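Local coordinates for protein putative antitoxin HigA3 (Mycobacterium tuberculosis H37Rv, PDB 6LTZ) that probably serves as the DNA-binding antitoxin of a type II toxin-antitoxin pair, with HigB3 as its likely cognate toxin, at residues E43-K46 against R52-D55; T82-V87 against G92-V97. One frame throughout, in Å; residues are numbered along the deposited sequence.

Contact 1: E43-K46 against R52-D55; sequences EIRK and RQAD
One face of the Arg45 guanidinium is covered by Gln53: the methylene CG lies over it, 3.6 Å from Arg45 NH2, and the backbone N of Gln53 stands 4.0 Å above the plane, displaced toward the rim. Arg52 approaches obliquely through its backbone, with CA 3.6 Å from Arg45 NH1. The contact belongs to the helix-turn-helix domain of the Cro/C1 type, in which helix 41-47 packs beside the start of helix 53-60, the first helix of the predicted DNA-binding motif.

The side chains of Arg45 and Gln53 cross at about a right angle, and their guanidinium and amide planes are inclined by 73°, so this is not a parallel stack. Arg45 leaves its helix with CG anti to the backbone N and then bends at chi3, which brings the guanidinium up against the backbone at Arg52 and Gln53. No hydrogen bond joins the two segments directly; the polar link runs through Glu71 of helix 64-72, which takes a salt bridge from Arg45 NE on OE1 and a hydrogen bond from Gln53 NE2 on OE2. Arg45 NH1 also donates to the carbonyl of Ala51, and NH2 to a glycerol probably carried over from crystallisation. With all three nitrogens engaged, the rotation of the guanidinium is well fixed, and the carboxylate of Glu71 probably offsets the nearness of a second positive group, Arg52 NE, 5.1 Å from Arg45 NH1.

Arg52 occupies the N-cap position of helix 53-60, and its side chain starts out away from helix 41-47. Its backbone N donates a nearly straight hydrogen bond (171°) of 2.8 Å to Asp55 OD2, reaching that oxygen on the anti side, 27° out of the carboxylate plane.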
# COMPACT_ATOMS: atom_id res chain seq x y z
N GLU A 43 8.83 14.57 -0.26
CA GLU A 43 8.07 15.68 0.32
C GLU A 43 7.74 15.41 1.78
O GLU A 43 7.92 16.27 2.65
CB GLU A 43 6.76 15.89 -0.44
CG GLU A 43 6.75 17.04 -1.43
CD GLU A 43 5.43 17.15 -2.17
OE1 GLU A 43 5.07 16.18 -2.88
OE2 GLU A 43 4.75 18.18 -2.03
N ILE A 44 7.24 14.21 2.01
CA ILE A 44 6.89 13.72 3.33
C ILE A 44 8.09 13.73 4.27
O ILE A 44 8.02 14.28 5.37
CB ILE A 44 6.31 12.29 3.22
CG1 ILE A 44 4.98 12.32 2.46
CG2 ILE A 44 6.12 11.67 4.58
CD1 ILE A 44 4.44 10.96 2.10
N ARG A 45 9.19 13.13 3.82
CA ARG A 45 10.41 13.06 4.62
C ARG A 45 10.88 14.45 5.04
O ARG A 45 11.15 14.69 6.22
CB ARG A 45 11.52 12.34 3.84
CG ARG A 45 12.87 12.33 4.56
CD ARG A 45 13.86 11.37 3.92
NE ARG A 45 14.11 11.67 2.51
CZ ARG A 45 14.85 12.68 2.07
NH1 ARG A 45 15.42 13.51 2.94
NH2 ARG A 45 15.01 12.88 0.77
N LYS A 46 10.92 15.38 4.09
CA LYS A 46 11.49 16.70 4.33
C LYS A 46 10.63 17.60 5.23
O LYS A 46 11.14 18.53 5.85
CB LYS A 46 11.74 17.41 3.00
CG LYS A 46 12.86 16.78 2.17
CD LYS A 46 12.88 17.34 0.75
CE LYS A 46 14.30 17.60 0.27
NZ LYS A 46 14.86 16.47 -0.52
N ARG A 52 17.78 12.48 6.31
CA ARG A 52 18.27 12.48 4.94
C ARG A 52 18.15 11.07 4.38
O ARG A 52 17.82 10.14 5.11
CB ARG A 52 19.72 12.96 4.88
CG ARG A 52 19.96 14.23 5.67
CD ARG A 52 19.34 15.43 4.98
NE ARG A 52 19.98 15.71 3.69
CZ ARG A 52 21.07 16.46 3.56
NH1 ARG A 52 21.63 17.01 4.62
NH2 ARG A 52 21.59 16.66 2.35
N GLN A 53 18.45 10.91 3.09
CA GLN A 53 18.26 9.62 2.43
C GLN A 53 19.10 8.51 3.04
O GLN A 53 18.62 7.39 3.19
CB GLN A 53 18.58 9.73 0.94
CG GLN A 53 17.43 10.24 0.10
CD GLN A 53 17.67 10.04 -1.39
OE1 GLN A 53 18.75 9.63 -1.80
NE2 GLN A 53 16.65 10.31 -2.19
N ALA A 54 20.34 8.82 3.40
CA ALA A 54 21.21 7.84 4.03
C ALA A 54 20.73 7.48 5.43
O ALA A 54 20.94 6.37 5.90
CB ALA A 54 22.64 8.34 4.07
N ASP A 55 20.09 8.43 6.12
CA ASP A 55 19.52 8.14 7.44
C ASP A 55 18.42 7.09 7.31
O ASP A 55 18.41 6.10 8.05
CB ASP A 55 18.98 9.41 8.09
CG ASP A 55 20.05 10.45 8.33
OD1 ASP A 55 21.20 10.07 8.65
OD2 ASP A 55 19.74 11.66 8.20

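Contact 2: T82-V87 against G92-V97; sequences TLQAYV and GHLRIV
Leu94 CD2 rests against the helix backbone at Gln84, 3.6 Å from Gln84 CA and equally close to Gln84 N; the same methyl also meets Leu83, 3.9 Å from its CG. The two leucine side chains cross at about a right angle, and Leu83 CD2 also approaches Leu94 CD1. One turn further along the helix, Val87 supplies the second apolar patch: with CG1 anti to the backbone N (chi1 173°), that methyl lies against the peptide joining Gly92 to His93, 3.7 Å from both Gly92 C and His93 N.

This packing sets helix 80-89, the last helix of the chain, against the first strand of the beta hairpin that comes next in this Cro/C1-type helix-turn-helix protein, the two segments running 143° apart in direction. The turn between them is tied by a hydrogen bond from Gly92 N to Val87 O. Beside the apolar contact, water 1 bridges the backbones, donating to Gln84 O and accepting from Leu94 N at 3.0 Å. A second water donates to Leu94 O at 2.9 Å and accepts a weak bond from Gln84 NE2, which the bend at chi2 of Gln84 (-82°) turns toward the strand.

Further out, strand 93-100 pairs antiparallel with a strand of the second subunit, so the sheet continues through the dimer interface. Val97 of the second subunit packs on Leu94, and Ala98 of that subunit on Val87.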
# COMPACT_ATOMS: atom_id res chain seq x y z
N THR A 82 7.59 -2.68 1.83
CA THR A 82 8.69 -1.74 1.64
C THR A 82 8.24 -0.33 1.97
O THR A 82 8.95 0.42 2.64
CB THR A 82 9.23 -1.81 0.20
OG1 THR A 82 9.76 -3.12 -0.05
CG2 THR A 82 10.34 -0.80 -0.01
N LEU A 83 7.04 0.02 1.52
CA LEU A 83 6.46 1.31 1.87
C LEU A 83 6.23 1.39 3.38
O LEU A 83 6.44 2.44 4.00
CB LEU A 83 5.14 1.53 1.12
CG LEU A 83 4.45 2.87 1.37
CD1 LEU A 83 5.37 4.03 1.02
CD2 LEU A 83 3.15 2.97 0.57
N GLN A 84 5.81 0.28 3.98
CA GLN A 84 5.59 0.23 5.43
C GLN A 84 6.88 0.57 6.17
O GLN A 84 6.88 1.34 7.13
CB GLN A 84 5.07 -1.14 5.86
CG GLN A 84 4.48 -1.20 7.28
CD GLN A 84 5.54 -1.36 8.37
OE1 GLN A 84 6.63 -1.88 8.12
NE2 GLN A 84 5.21 -0.93 9.59
N ALA A 85 7.99 -0.01 5.70
CA ALA A 85 9.29 0.15 6.34
C ALA A 85 9.83 1.56 6.19
O ALA A 85 10.48 2.09 7.10
CB ALA A 85 10.27 -0.86 5.76
N TYR A 86 9.57 2.16 5.04
CA TYR A 86 9.99 3.52 4.76
C TYR A 86 9.27 4.49 5.69
O TYR A 86 9.90 5.31 6.35
CB TYR A 86 9.72 3.86 3.29
CG TYR A 86 10.06 5.28 2.91
CD1 TYR A 86 11.34 5.62 2.48
CD2 TYR A 86 9.11 6.29 2.99
CE1 TYR A 86 11.66 6.92 2.13
CE2 TYR A 86 9.42 7.59 2.64
CZ TYR A 86 10.69 7.90 2.22
OH TYR A 86 10.99 9.19 1.87
N VAL A 87 7.94 4.39 5.75
CA VAL A 87 7.17 5.26 6.63
C VAL A 87 7.55 5.03 8.10
O VAL A 87 7.65 5.97 8.88
CB VAL A 87 5.64 5.05 6.43
CG1 VAL A 87 4.84 5.83 7.46
CG2 VAL A 87 5.24 5.47 5.02
N GLY A 92 6.68 7.23 11.39
CA GLY A 92 5.24 7.21 11.21
C GLY A 92 4.63 5.82 11.12
O GLY A 92 5.31 4.82 11.29
N HIS A 93 3.32 5.78 10.88
CA HIS A 93 2.58 4.53 10.78
C HIS A 93 1.76 4.51 9.50
O HIS A 93 0.88 5.35 9.30
CB HIS A 93 1.68 4.33 12.00
CG HIS A 93 0.85 3.08 11.95
ND1 HIS A 93 1.41 1.82 11.93
CD2 HIS A 93 -0.49 2.91 11.92
CE1 HIS A 93 0.44 0.92 11.89
NE2 HIS A 93 -0.72 1.55 11.88
N LEU A 94 2.06 3.55 8.63
CA LEU A 94 1.35 3.42 7.37
C LEU A 94 -0.02 2.79 7.57
O LEU A 94 -0.15 1.78 8.25
CB LEU A 94 2.17 2.58 6.39
CG LEU A 94 1.51 2.27 5.05
CD1 LEU A 94 1.34 3.55 4.25
CD2 LEU A 94 2.33 1.25 4.28
N ARG A 95 -1.03 3.40 6.97
CA ARG A 95 -2.35 2.78 6.90
C ARG A 95 -2.82 2.78 5.46
O ARG A 95 -2.66 3.76 4.74
CB ARG A 95 -3.36 3.50 7.79
CG ARG A 95 -3.10 3.33 9.28
CD ARG A 95 -4.03 4.19 10.12
NE ARG A 95 -5.37 3.63 10.24
CZ ARG A 95 -6.48 4.26 9.85
NH1 ARG A 95 -6.41 5.47 9.31
NH2 ARG A 95 -7.66 3.67 10.01
N ILE A 96 -3.39 1.65 5.04
CA ILE A 96 -3.96 1.53 3.71
C ILE A 96 -5.42 1.12 3.84
O ILE A 96 -5.75 0.14 4.50
CB ILE A 96 -3.21 0.53 2.84
CG1 ILE A 96 -1.77 0.99 2.64
CG2 ILE A 96 -3.91 0.36 1.49
CD1 ILE A 96 -0.93 0.04 1.84
N VAL A 97 -6.28 1.90 3.21
CA VAL A 97 -7.71 1.67 3.29
C VAL A 97 -8.27 1.52 1.89
O VAL A 97 -8.01 2.34 1.01
CB VAL A 97 -8.41 2.84 4.02
CG1 VAL A 97 -9.89 2.78 3.81
CG2 VAL A 97 -8.06 2.81 5.51
O HOH W 1 4.70 2.13 8.82
O HOH W 2 1.88 -0.05 9.14

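Overall arrangement
From the N terminus, after the short strand 37-38 the chain enters helix 41-47, and contact 1 closes the short loop leading from it into helix 53-60. Helix 64-72 follows, completing the predicted helix-turn-helix motif, before helix 80-89 and the turn closed by contact 2 lead into the dimer-forming hairpin. The two closures are in series, neither enclosing nor crossing the other, with centres 15 Å apart. They nevertheless meet in space, for Arg45 CB lies 3.8 Å from Tyr86 OH. Glu71 joins them as well, since its OE1 serves both Arg45 and Tyr86. Thus the predicted DNA-binding motif is connected through helix 80-89 to the intersubunit sheet.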